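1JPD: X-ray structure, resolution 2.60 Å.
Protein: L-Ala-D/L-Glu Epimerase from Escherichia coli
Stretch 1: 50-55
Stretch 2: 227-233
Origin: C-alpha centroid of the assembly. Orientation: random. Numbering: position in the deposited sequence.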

# COMPACT_ATOMS: atom_id res chain seq x y z
N PRO A 50 6.52 1.53 10.47
CA PRO A 50 6.33 0.33 11.29
C PRO A 50 4.84 -0.02 11.36
O PRO A 50 3.99 0.84 11.68
N TYR A 51 4.52 -1.28 11.06
CA TYR A 51 3.14 -1.77 11.04
C TYR A 51 2.75 -2.38 12.38
O TYR A 51 3.10 -3.52 12.68
N PRO A 52 2.01 -1.62 13.21
CA PRO A 52 1.59 -2.12 14.52
C PRO A 52 0.98 -3.51 14.45
O PRO A 52 1.41 -4.43 15.16
N ARG A 53 -0.01 -3.68 13.57
CA ARG A 53 -0.69 -4.96 13.42
C ARG A 53 0.20 -6.18 13.15
O ARG A 53 -0.28 -7.31 13.16
N TYR A 54 1.50 -5.96 12.93
CA TYR A 54 2.41 -7.07 12.67
C TYR A 54 3.56 -7.13 13.67
O TYR A 54 4.60 -7.76 13.43
N GLY A 55 3.37 -6.46 14.80
CA GLY A 55 4.38 -6.47 15.85
C GLY A 55 5.60 -5.59 15.64
O GLY A 55 6.72 -5.99 15.96
N ALA A 227 -6.88 -9.57 -1.17
CA ALA A 227 -6.19 -9.86 0.08
C ALA A 227 -5.35 -8.65 0.46
O ALA A 227 -4.66 -8.07 -0.39
N ASP A 228 -5.44 -8.26 1.73
CA ASP A 228 -4.67 -7.12 2.24
C ASP A 228 -3.82 -7.62 3.41
O ASP A 228 -2.64 -7.89 3.24
N GLU A 229 -4.43 -7.74 4.58
CA GLU A 229 -3.69 -8.22 5.74
C GLU A 229 -3.22 -9.65 5.49
O GLU A 229 -2.20 -10.06 6.02
N SER A 230 -3.94 -10.40 4.67
CA SER A 230 -3.57 -11.79 4.39
C SER A 230 -2.43 -11.94 3.40
O SER A 230 -1.92 -13.04 3.21
N CYS A 231 -2.02 -10.84 2.78
CA CYS A 231 -0.92 -10.89 1.82
C CYS A 231 0.31 -10.07 2.19
O CYS A 231 0.24 -8.84 2.23
N HIS A 232 1.44 -10.74 2.43
CA HIS A 232 2.69 -10.03 2.77
C HIS A 232 3.73 -10.19 1.68
O HIS A 232 4.21 -9.21 1.10
N THR A 233 4.11 -11.44 1.43
CA THR A 233 5.13 -11.76 0.44
C THR A 233 4.69 -12.94 -0.44
O THR A 233 3.59 -13.46 -0.27

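This is a small, side-chain-mediated contact between two mostly loop segments far apart in sequence, built around one tyrosine that stacks on a histidine while its hydroxyl binds a backbone carbonyl. The backbones stay well separated, with Arg53 and Glu229 the nearest pair at 8.9 Å between CA atoms, so long side chains must span the gap; the two stretches bury 234 Å² between them, both sides summed.

From the first stretch, Tyr51, Arg53 and Tyr54 all direct CA-to-CB toward the second. Pro52 and Arg53 lie in a short 3-10 segment, and the backbone bond from Tyr54 N to Tyr51 O (2.9 Å) helps fix the position of Tyr54. With chi1 in m, Tyr54 reaches across and donates from OH to Glu229 O at 2.7 Å. That carbonyl lies near the plane of the tyrosine ring, at its edge, which leaves a face free for His232. The two rings form an offset stack, centroids 4.2 Å apart and planes at 19°. His232, its CA-to-CB toward the first stretch and also m at chi1, brings NE2 to 3.0 Å from Tyr54 OH and makes a weak bond from NE2 to Glu229 O at 3.2 Å, so both stacked residues direct a hydrogen bond, one of them weak, to Glu229 O.

The acceptor is presented by a type I turn from Asp228 to Cys231, closed by Cys231 N to Asp228 O (3.0 Å). Within it, Glu229 directs CA-to-CB toward the first stretch with chi1 m and chi2 p, and its aliphatic portion serves as a packing surface. Arg53, extended with its first three chi angles in t, lays a guanidinium face over Glu229 CB and brings NE to 3.6 Å from Glu229 CG; NE and NH2 find hydrogen-bond partners elsewhere in the structure. Tyr51, t at chi1, adds a looser contact from OH to Glu229 CG at 4.1 Å. Ser230 and Cys231 point away; Glu229 and His232 supply most of the second stretch's covered area.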

# COMPACT_ATOMS: atom_id res chain seq x y z
CB PRO A 50 6.91 0.75 12.64
CG PRO A 50 8.02 1.67 12.24
CD PRO A 50 7.37 2.51 11.17
CB TYR A 51 2.98 -2.82 9.92
CG TYR A 51 1.56 -3.02 9.41
CD1 TYR A 51 0.53 -2.16 9.80
CD2 TYR A 51 1.26 -4.04 8.52
CE1 TYR A 51 -0.76 -2.32 9.29
CE2 TYR A 51 -0.03 -4.21 8.01
CZ TYR A 51 -1.03 -3.35 8.40
OH TYR A 51 -2.30 -3.49 7.91
CB PRO A 52 0.59 -1.06 14.99
CG PRO A 52 1.13 0.20 14.39
CD PRO A 52 1.50 -0.25 12.98
CB ARG A 53 -1.77 -4.87 12.33
CG ARG A 53 -2.74 -6.04 12.38
CD ARG A 53 -3.70 -6.04 11.22
NE ARG A 53 -4.55 -7.23 11.19
CZ ARG A 53 -4.12 -8.47 11.45
NH1 ARG A 53 -2.85 -8.69 11.78
NH2 ARG A 53 -4.95 -9.49 11.33
CB TYR A 54 3.00 -6.97 11.25
CG TYR A 54 2.01 -7.25 10.13
CD1 TYR A 54 2.35 -7.02 8.79
CD2 TYR A 54 0.74 -7.77 10.40
CE1 TYR A 54 1.46 -7.29 7.76
CE2 TYR A 54 -0.16 -8.05 9.37
CZ TYR A 54 0.20 -7.81 8.06
OH TYR A 54 -0.68 -8.11 7.05
CB ALA A 227 -5.29 -11.08 -0.09
CB ASP A 228 -5.62 -6.02 2.72
CG ASP A 228 -4.88 -4.73 3.08
OD1 ASP A 228 -3.64 -4.69 2.95
OD2 ASP A 228 -5.56 -3.76 3.50
CB GLU A 229 -4.54 -8.16 7.02
CG GLU A 229 -4.70 -6.75 7.61
CD GLU A 229 -5.74 -5.91 6.87
OE1 GLU A 229 -6.09 -6.24 5.71
OE2 GLU A 229 -6.22 -4.90 7.45
CB SER A 230 -4.77 -12.57 3.86
OG SER A 230 -5.82 -12.60 4.81
CB CYS A 231 -1.41 -10.41 0.46
SG CYS A 231 -0.06 -10.17 -0.70
CB HIS A 232 3.33 -10.57 4.05
CG HIS A 232 2.44 -10.54 5.25
ND1 HIS A 232 2.95 -10.52 6.53
CD2 HIS A 232 1.10 -10.61 5.37
CE1 HIS A 232 1.95 -10.58 7.40
NE2 HIS A 232 0.82 -10.63 6.72
CB THR A 233 6.46 -12.14 1.13
OG1 THR A 233 6.31 -13.41 1.79
CG2 THR A 233 6.83 -11.10 2.18